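Local coordinates for alpha-fucosidase GH29 (Fusarium graminearum, PDB 4PSR), which hydrolyses alpha-L-fucosides as a retaining glycosidase of family GH29, probably releasing fucose linked to the N-acetylglucosamine of glycoproteins, at residues K113-H127 and N162-N175. Residues are numbered along the deposited sequence; the frame is centred on the assembly and turned at random.
Sequences KGSGARFAGPVAEHH and NDMKLVIAMHQAYN. With FUL (beta-L-fucopyranose), chain M.
His127 and His171 are tied at the C-terminal ends of two parallel strands: ND1 of His127 donates to a lone pair of His171 O (2.9 Å), in the carbonyl plane and close to the imidazole plane. This bond fixes the ring's rotation and turns NE2 to the fucose, 2.9 Å from O2. A second polar tie runs from ND2 of Asn175, whose amide is also held by Leu194, to the carbonyl O of His127, reached from above the carbonyl plane.

Among the rings, Tyr174 directs its edge at one face of His127, planes at 88°, with its CB over the same face. His126 lies across His171 obliquely: CD2 of His126 sits 3.2 Å above the plane of the His171 ring, over its centre. With CG anti to the backbone N (chi1 -160°), His126 brings NE2 to 3.0 Å from fucose O4, with a weaker bond to O3. ND1 of His171 is held by Asp226, which also bonds the sugar.

The backbone bonds belong to neighbouring strands 119-125 and 165-170 of the eight-stranded TIM barrel, joined through helix 151-161 in a beta-alpha-beta unit; like other TIM-barrel enzymes, it carries its sugar site at the C-terminal strand ends. Ala169 bonds twice to strand 119-125, its N to Pro122 O and its O from Ala124 N (2.8 Å). A beta bulge between Val123 and Glu125 then shifts the register by one, pairing Glu125 with Met170.

Apolar packing splits between the sheet faces. Inside the barrel, CD1 of Phe119 meets CG1 of Val167 near the ring plane, and CG2 of Val123 touches CB of Ala169. Toward the helices, Ala124 CB presses tightly on Ile168 CG2 (3.4 Å). At the N-terminal end, the bend of Met164 at chi3 (-70°) brings its CE to 4.1 Å from the CB of Ala120.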
ATOM      1  N   LYS A 113     -17.147  -0.228   3.832  0.55 10.51           N
ATOM      2  CA  LYS A 113     -17.497  -1.591   3.460  0.55 12.45           C
ATOM      3  C   LYS A 113     -18.019  -1.631   2.023  0.55 11.36           C
ATOM      4  O   LYS A 113     -17.636  -2.487   1.214  0.55 11.47           O
ATOM      5  CB  LYS A 113     -18.554  -2.147   4.411  0.55 14.62           C
ATOM      6  CG  LYS A 113     -18.973  -3.560   4.095  0.55 14.35           C
ATOM      7  CD  LYS A 113     -17.819  -4.552   4.220  0.55 16.12           C
ATOM      8  CE  LYS A 113     -18.282  -5.995   4.067  0.55 19.57           C
ATOM      9  NZ  LYS A 113     -17.151  -6.948   4.215  0.55 20.58           N
ATOM     10  N   GLY A 114     -18.876  -0.674   1.704  1.00 11.96           N
ATOM     11  CA  GLY A 114     -19.461  -0.572   0.377  1.00 11.91           C
ATOM     12  C   GLY A 114     -18.462  -0.293  -0.740  1.00 11.14           C
ATOM     13  O   GLY A 114     -18.691  -0.632  -1.895  1.00 13.98           O
ATOM     14  N   SER A 115     -17.291   0.240  -0.377  1.00  9.26           N
ATOM     15  CA  SER A 115     -16.219   0.500  -1.353  1.00 12.54           C
ATOM     16  C   SER A 115     -15.484  -0.759  -1.826  1.00 11.28           C
ATOM     17  O   SER A 115     -14.706  -0.695  -2.778  1.00 12.54           O
ATOM     18  CB  SER A 115     -15.174   1.498  -0.812  1.00 12.11           C
ATOM     19  OG  SER A 115     -14.272   0.908   0.119  1.00 12.14           O
ATOM     20  N   GLY A 116     -15.684  -1.877  -1.128  1.00 10.14           N
ATOM     21  CA  GLY A 116     -14.997  -3.113  -1.420  1.00 11.42           C
ATOM     22  C   GLY A 116     -13.713  -3.323  -0.611  1.00 10.57           C
ATOM     23  O   GLY A 116     -12.979  -4.261  -0.864  1.00 11.57           O
ATOM     24  N   ALA A 117     -13.443  -2.460   0.362  1.00 10.03           N
ATOM     25  CA  ALA A 117     -12.265  -2.595   1.223  1.00  8.83           C
ATOM     26  C   ALA A 117     -12.345  -3.934   1.974  1.00 11.76           C
ATOM     27  O   ALA A 117     -13.399  -4.271   2.513  1.00 12.39           O
ATOM     28  CB  ALA A 117     -12.265  -1.474   2.208  1.00 10.31           C
ATOM     29  N   ARG A 118     -11.231  -4.664   2.023  1.00  9.98           N
ATOM     30  CA  ARG A 118     -11.185  -5.886   2.801  0.51  9.59           C
ATOM     31  C   ARG A 118     -10.400  -5.710   4.095  1.00 10.00           C
ATOM     32  O   ARG A 118     -10.431  -6.588   4.957  1.00 10.57           O
ATOM     33  CB  ARG A 118     -10.605  -7.023   1.984  0.51  9.13           C
ATOM     34  CG  ARG A 118     -11.555  -7.588   0.969  0.51 17.16           C
ATOM     35  CD  ARG A 118     -11.058  -8.952   0.569  0.51 12.94           C
ATOM     36  NE  ARG A 118     -12.021  -9.685  -0.223  0.51 16.52           N
ATOM     37  CZ  ARG A 118     -11.743 -10.822  -0.813  0.51 11.74           C
ATOM     38  NH1 ARG A 118     -10.524 -11.352  -0.682  0.51 16.47           N
ATOM     39  NH2 ARG A 118     -12.672 -11.427  -1.525  0.51 17.97           N
ATOM     40  N   PHE A 119      -9.723  -4.572   4.235  1.00 10.53           N
ATOM     41  CA  PHE A 119      -9.134  -4.145   5.512  1.00 10.54           C
ATOM     42  C   PHE A 119      -9.375  -2.657   5.663  1.00  9.19           C
ATOM     43  O   PHE A 119      -9.414  -1.947   4.657  1.00 10.35           O
ATOM     44  CB  PHE A 119      -7.637  -4.526   5.689  1.00 11.95           C
ATOM     45  CG  PHE A 119      -6.683  -4.052   4.583  1.00 11.07           C
ATOM     46  CD1 PHE A 119      -5.758  -3.061   4.840  1.00 12.08           C
ATOM     47  CD2 PHE A 119      -6.630  -4.689   3.347  1.00 11.10           C
ATOM     48  CE1 PHE A 119      -4.860  -2.662   3.869  1.00 13.26           C
ATOM     49  CE2 PHE A 119      -5.742  -4.285   2.360  1.00 12.30           C
ATOM     50  CZ  PHE A 119      -4.845  -3.275   2.636  1.00 13.25           C
ATOM     51  N   ALA A 120      -9.533  -2.200   6.900  1.00  8.48           N
ATOM     52  CA  ALA A 120      -9.856  -0.823   7.159  1.00  9.37           C
ATOM     53  C   ALA A 120      -9.494  -0.436   8.573  1.00  9.49           C
ATOM     54  O   ALA A 120      -9.417  -1.297   9.458  1.00 10.09           O
ATOM     55  CB  ALA A 120     -11.358  -0.563   6.917  1.00 10.49           C
ATOM     56  N   GLY A 121      -9.287   0.857   8.787  1.00  9.23           N
ATOM     57  CA  GLY A 121      -9.121   1.344  10.138  1.00  9.58           C
ATOM     58  C   GLY A 121      -8.521   2.724  10.196  1.00  8.10           C
ATOM     59  O   GLY A 121      -8.200   3.319   9.167  1.00  9.91           O
ATOM     60  N   PRO A 122      -8.343   3.239  11.415  1.00  9.26           N
ATOM     61  CA  PRO A 122      -7.860   4.605  11.629  1.00  9.74           C
ATOM     62  C   PRO A 122      -6.338   4.729  11.657  1.00 10.20           C
ATOM     63  O   PRO A 122      -5.618   3.789  11.981  1.00  9.95           O
ATOM     64  CB  PRO A 122      -8.334   4.927  13.043  1.00 10.84           C
ATOM     65  CG  PRO A 122      -8.315   3.550  13.737  1.00 11.16           C
ATOM     66  CD  PRO A 122      -8.782   2.590  12.672  1.00  8.15           C
ATOM     67  N   VAL A 123      -5.875   5.936  11.376  1.00  8.94           N
ATOM     68  CA  VAL A 123      -4.639   6.414  11.969  1.00  9.13           C
ATOM     69  C   VAL A 123      -4.915   6.519  13.465  1.00 10.15           C
ATOM     70  O   VAL A 123      -5.784   7.286  13.898  1.00 10.78           O
ATOM     71  CB  VAL A 123      -4.210   7.786  11.385  1.00 10.29           C
ATOM     72  CG1 VAL A 123      -3.080   8.392  12.199  1.00 10.55           C
ATOM     73  CG2 VAL A 123      -3.801   7.620   9.937  1.00 10.61           C
ATOM     74  N   ALA A 124      -4.223   5.714  14.270  1.00  9.80           N
ATOM     75  CA  ALA A 124      -4.438   5.713  15.719  1.00  9.47           C
ATOM     76  C   ALA A 124      -3.572   6.762  16.405  1.00 10.35           C
ATOM     77  O   ALA A 124      -3.960   7.298  17.457  1.00 11.45           O
ATOM     78  CB  ALA A 124      -4.163   4.349  16.313  1.00 10.94           C
ATOM     79  N   GLU A 125      -2.387   7.035  15.844  1.00 10.36           N
ATOM     80  CA  GLU A 125      -1.527   8.112  16.358  1.00  9.46           C
ATOM     81  C   GLU A 125      -0.655   8.545  15.188  1.00  9.94           C
ATOM     82  O   GLU A 125       0.047   7.701  14.620  1.00 10.90           O
ATOM     83  CB  GLU A 125      -0.671   7.658  17.523  1.00 10.07           C
ATOM     84  CG  GLU A 125       0.226   8.801  18.015  1.00 11.12           C
ATOM     85  CD  GLU A 125       0.924   8.560  19.320  1.00 12.59           C
ATOM     86  OE1 GLU A 125       0.603   7.608  20.029  1.00 11.37           O
ATOM     87  OE2 GLU A 125       1.858   9.363  19.622  1.00 11.83           O
ATOM     88  N   HIS A 126      -0.713   9.824  14.842  1.00  9.52           N
ATOM     89  CA  HIS A 126       0.146  10.357  13.787  1.00 10.05           C
ATOM     90  C   HIS A 126       1.480  10.822  14.416  1.00  9.64           C
ATOM     91  O   HIS A 126       1.934  10.207  15.356  1.00 10.94           O
ATOM     92  CB  HIS A 126      -0.615  11.431  12.997  1.00 10.58           C
ATOM     93  CG  HIS A 126      -0.032  11.700  11.658  1.00  9.20           C
ATOM     94  ND1 HIS A 126       0.747  12.811  11.415  1.00 11.60           N
ATOM     95  CD2 HIS A 126      -0.028  10.974  10.519  1.00 10.25           C
ATOM     96  CE1 HIS A 126       1.164  12.780  10.159  1.00 13.23           C
ATOM     97  NE2 HIS A 126       0.717  11.669   9.597  1.00 11.94           N
ATOM     98  N   HIS A 127       2.114  11.870  13.872  1.00 10.48           N
ATOM     99  CA  HIS A 127       3.386  12.379  14.398  1.00 10.16           C
ATOM    100  C   HIS A 127       3.197  13.365  15.566  1.00 10.33           C
ATOM    101  O   HIS A 127       4.196  13.746  16.184  1.00 10.74           O
ATOM    102  CB  HIS A 127       4.171  13.178  13.330  1.00 10.41           C
ATOM    103  CG  HIS A 127       4.491  12.466  12.043  1.00  9.20           C
ATOM    104  ND1 HIS A 127       4.933  11.156  11.949  1.00 10.67           N
ATOM    105  CD2 HIS A 127       4.500  12.959  10.778  1.00 10.69           C
ATOM    106  CE1 HIS A 127       5.197  10.889  10.678  1.00 10.32           C
ATOM    107  NE2 HIS A 127       4.926  11.951   9.945  1.00 11.72           N
ATOM    108  N   ASN A 162     -18.520  -5.129  10.661  1.00 12.44           N
ATOM    109  CA  ASN A 162     -18.726  -5.072   9.224  1.00 12.32           C
ATOM    110  C   ASN A 162     -17.813  -6.000   8.408  1.00 14.61           C
ATOM    111  O   ASN A 162     -17.658  -5.850   7.206  1.00 15.20           O
ATOM    112  CB  ASN A 162     -18.677  -3.610   8.769  1.00 12.46           C
ATOM    113  CG  ASN A 162     -19.911  -2.870   9.167  1.00 14.59           C
ATOM    114  OD1 ASN A 162     -20.941  -2.952   8.474  1.00 18.05           O
ATOM    115  ND2 ASN A 162     -19.871  -2.188  10.286  1.00 13.91           N
ATOM    116  N   ASP A 163     -17.209  -6.949   9.114  0.56 13.31           N
ATOM    117  CA  ASP A 163     -16.494  -8.075   8.522  0.56 15.50           C
ATOM    118  C   ASP A 163     -15.334  -7.703   7.599  0.56 16.86           C
ATOM    119  O   ASP A 163     -15.153  -8.302   6.526  0.56 15.30           O
ATOM    120  CB  ASP A 163     -17.480  -9.013   7.817  0.56 17.15           C
ATOM    121  CG  ASP A 163     -18.521  -9.578   8.766  0.56 19.90           C
ATOM    122  OD1 ASP A 163     -18.158 -10.004   9.882  0.56 26.05           O
ATOM    123  OD2 ASP A 163     -19.716  -9.581   8.393  0.56 31.89           O
ATOM    124  N   MET A 164     -14.536  -6.741   8.061  1.00 12.30           N
ATOM    125  CA  MET A 164     -13.275  -6.371   7.442  1.00 10.91           C
ATOM    126  C   MET A 164     -12.171  -6.628   8.464  1.00 11.34           C
ATOM    127  O   MET A 164     -12.393  -6.575   9.679  1.00 12.54           O
ATOM    128  CB  MET A 164     -13.276  -4.894   7.022  1.00 11.13           C
ATOM    129  CG  MET A 164     -14.271  -4.585   5.929  1.00 10.52           C
ATOM    130  SD  MET A 164     -14.379  -2.873   5.448  1.00 12.01           S
ATOM    131  CE  MET A 164     -15.140  -2.158   6.891  1.00 11.66           C
ATOM    132  N   LYS A 165     -10.986  -6.925   7.956  1.00 10.01           N
ATOM    133  CA  LYS A 165      -9.779  -6.963   8.785  1.00 10.02           C
ATOM    134  C   LYS A 165      -9.443  -5.555   9.240  1.00 10.80           C
ATOM    135  O   LYS A 165      -9.752  -4.572   8.560  1.00 10.51           O
ATOM    136  CB  LYS A 165      -8.617  -7.582   7.991  1.00 13.15           C
ATOM    137  CG  LYS A 165      -8.818  -9.050   7.607  1.00 15.12           C
ATOM    138  CD  LYS A 165      -8.204  -9.983   8.616  1.00 16.25           C
ATOM    139  CE  LYS A 165      -8.293 -11.457   8.204  1.00 17.99           C
ATOM    140  NZ  LYS A 165      -7.641 -12.297   9.239  1.00 27.91           N
ATOM    141  N   LEU A 166      -8.780  -5.454  10.381  1.00 10.40           N
ATOM    142  CA  LEU A 166      -8.468  -4.169  10.995  1.00  8.96           C
ATOM    143  C   LEU A 166      -7.004  -3.784  10.762  1.00 10.18           C
ATOM    144  O   LEU A 166      -6.078  -4.523  11.166  1.00 10.39           O
ATOM    145  CB  LEU A 166      -8.733  -4.213  12.500  1.00 11.06           C
ATOM    146  CG  LEU A 166      -8.429  -2.941  13.295  1.00 10.63           C
ATOM    147  CD1 LEU A 166      -9.320  -1.801  12.907  1.00 11.37           C
ATOM    148  CD2 LEU A 166      -8.517  -3.199  14.794  1.00 12.76           C
ATOM    149  N   VAL A 167      -6.812  -2.618  10.142  1.00  9.07           N
ATOM    150  CA  VAL A 167      -5.499  -1.975  10.081  1.00  8.98           C
ATOM    151  C   VAL A 167      -5.476  -0.797  11.047  1.00 10.05           C
ATOM    152  O   VAL A 167      -6.456  -0.039  11.162  1.00 10.48           O
ATOM    153  CB  VAL A 167      -5.104  -1.528   8.639  1.00  8.75           C
ATOM    154  CG1 VAL A 167      -6.149  -0.612   8.005  1.00  9.77           C
ATOM    155  CG2 VAL A 167      -3.730  -0.865   8.621  1.00  9.72           C
ATOM    156  N   ILE A 168      -4.339  -0.647  11.725  1.00  9.07           N
ATOM    157  CA  ILE A 168      -4.078   0.518  12.572  1.00  9.58           C
ATOM    158  C   ILE A 168      -2.780   1.163  12.098  1.00  9.44           C
ATOM    159  O   ILE A 168      -1.760   0.463  11.995  1.00 10.73           O
ATOM    160  CB  ILE A 168      -3.956   0.140  14.069  1.00  9.73           C
ATOM    161  CG1 ILE A 168      -5.277  -0.455  14.605  1.00 11.70           C
ATOM    162  CG2 ILE A 168      -3.504   1.347  14.904  1.00 11.60           C
ATOM    163  CD1 ILE A 168      -6.417   0.539  14.775  1.00 12.33           C
ATOM    164  N   ALA A 169      -2.817   2.457  11.805  1.00  9.24           N
ATOM    165  CA  ALA A 169      -1.615   3.214  11.409  1.00 10.02           C
ATOM    166  C   ALA A 169      -1.047   3.990  12.575  1.00 11.10           C
ATOM    167  O   ALA A 169      -1.757   4.679  13.333  1.00 10.50           O
ATOM    168  CB  ALA A 169      -1.914   4.134  10.218  1.00 10.54           C
ATOM    169  N   MET A 170       0.279   3.864  12.710  1.00  9.64           N
ATOM    170  CA  MET A 170       1.053   4.435  13.798  1.00 10.59           C
ATOM    171  C   MET A 170       2.230   5.207  13.218  1.00 10.31           C
ATOM    172  O   MET A 170       3.019   4.640  12.460  1.00 10.25           O
ATOM    173  CB  MET A 170       1.558   3.330  14.705  1.00  9.50           C
ATOM    174  CG  MET A 170       0.467   2.526  15.389  1.00 10.13           C
ATOM    175  SD  MET A 170      -0.405   3.446  16.672  1.00 11.35           S
ATOM    176  CE  MET A 170       0.847   3.388  17.976  1.00 13.84           C
ATOM    177  N   HIS A 171       2.342   6.485  13.564  1.00 10.01           N
ATOM    178  CA  HIS A 171       3.391   7.342  13.016  1.00  8.80           C
ATOM    179  C   HIS A 171       4.183   8.030  14.160  1.00 11.35           C
ATOM    180  O   HIS A 171       4.644   9.166  14.024  1.00 10.81           O
ATOM    181  CB  HIS A 171       2.839   8.431  12.049  1.00 10.80           C
ATOM    182  CG  HIS A 171       1.717   8.014  11.127  1.00 10.78           C
ATOM    183  ND1 HIS A 171       1.731   8.299   9.779  1.00 10.07           N
ATOM    184  CD2 HIS A 171       0.521   7.411  11.369  1.00 11.08           C
ATOM    185  CE1 HIS A 171       0.591   7.897   9.229  1.00 11.36           C
ATOM    186  NE2 HIS A 171      -0.160   7.358  10.174  1.00 11.29           N
ATOM    187  N   GLN A 172       4.370   7.304  15.260  1.00 10.69           N
ATOM    188  CA  GLN A 172       4.805   7.935  16.504  1.00 10.81           C
ATOM    189  C   GLN A 172       6.320   8.032  16.681  1.00 12.83           C
ATOM    190  O   GLN A 172       6.778   8.646  17.640  1.00 12.36           O
ATOM    191  CB  GLN A 172       4.088   7.330  17.719  1.00 10.56           C
ATOM    192  CG  GLN A 172       4.648   6.066  18.343  1.00 11.95           C
ATOM    193  CD  GLN A 172       4.435   4.776  17.571  1.00 11.05           C
ATOM    194  OE1 GLN A 172       4.138   4.794  16.370  1.00 11.42           O
ATOM    195  NE2 GLN A 172       4.595   3.636  18.248  1.00 10.71           N
ATOM    196  N   ALA A 173       7.090   7.505  15.736  1.00 11.39           N
ATOM    197  CA  ALA A 173       8.553   7.674  15.783  1.00 10.92           C
ATOM    198  C   ALA A 173       8.994   9.083  15.466  1.00 10.64           C
ATOM    199  O   ALA A 173       9.897   9.624  16.145  1.00 11.29           O
ATOM    200  CB  ALA A 173       9.226   6.712  14.849  1.00 11.43           C
ATOM    201  N   TYR A 174       8.429   9.724  14.445  1.00 10.91           N
ATOM    202  CA  TYR A 174       8.945  11.040  14.052  1.00 10.71           C
ATOM    203  C   TYR A 174       8.589  12.109  15.084  1.00 11.06           C
ATOM    204  O   TYR A 174       9.237  13.165  15.181  1.00 12.60           O
ATOM    205  CB  TYR A 174       8.471  11.410  12.643  1.00 12.13           C
ATOM    206  CG  TYR A 174       9.011  12.693  12.077  1.00 10.25           C
ATOM    207  CD1 TYR A 174      10.353  13.049  12.224  1.00 12.45           C
ATOM    208  CD2 TYR A 174       8.204  13.517  11.317  1.00 13.11           C
ATOM    209  CE1 TYR A 174      10.830  14.213  11.685  1.00 12.06           C
ATOM    210  CE2 TYR A 174       8.682  14.699  10.768  1.00 12.72           C
ATOM    211  CZ  TYR A 174      10.005  15.032  10.937  1.00 12.43           C
ATOM    212  OH  TYR A 174      10.434  16.224  10.372  1.00 14.86           O
ATOM    213  N   ASN A 175       7.599  11.807  15.927  1.00 12.35           N
ATOM    214  CA  ASN A 175       7.223  12.696  17.017  1.00 10.47           C
ATOM    215  C   ASN A 175       8.407  13.236  17.835  1.00 11.59           C
ATOM    216  O   ASN A 175       8.406  14.425  18.181  1.00 11.75           O
ATOM    217  CB  ASN A 175       6.226  11.963  17.943  1.00 11.88           C
ATOM    218  CG  ASN A 175       5.928  12.727  19.201  1.00 12.36           C
ATOM    219  OD1 ASN A 175       6.492  12.422  20.259  1.00 16.08           O
ATOM    220  ND2 ASN A 175       5.079  13.745  19.107  1.00 11.03           N
TER
HETATM  221  C1  FUL M 622       4.165  10.284   5.590  1.00 13.49           C
HETATM  222  C2  FUL M 622       3.661  11.195   6.691  1.00 16.14           C
HETATM  223  O2  FUL M 622       4.639  12.173   7.080  1.00 13.61           O
HETATM  224  C3  FUL M 622       2.428  11.864   6.144  1.00 13.34           C
HETATM  225  O3  FUL M 622       1.950  12.789   7.095  1.00 12.57           O
HETATM  226  C4  FUL M 622       1.416  10.784   5.860  1.00 13.81           C
HETATM  227  O4  FUL M 622       1.040  10.156   7.082  1.00 13.00           O
HETATM  228  C5  FUL M 622       2.016   9.775   4.889  1.00 14.89           C
HETATM  229  C6  FUL M 622       1.095   8.607   4.606  1.00 15.82           C
HETATM  230  O5  FUL M 622       3.251   9.239   5.355  1.00 13.26           O
HETATM  231  O1  FUL M 622       5.367   9.696   6.015  1.00 15.10           O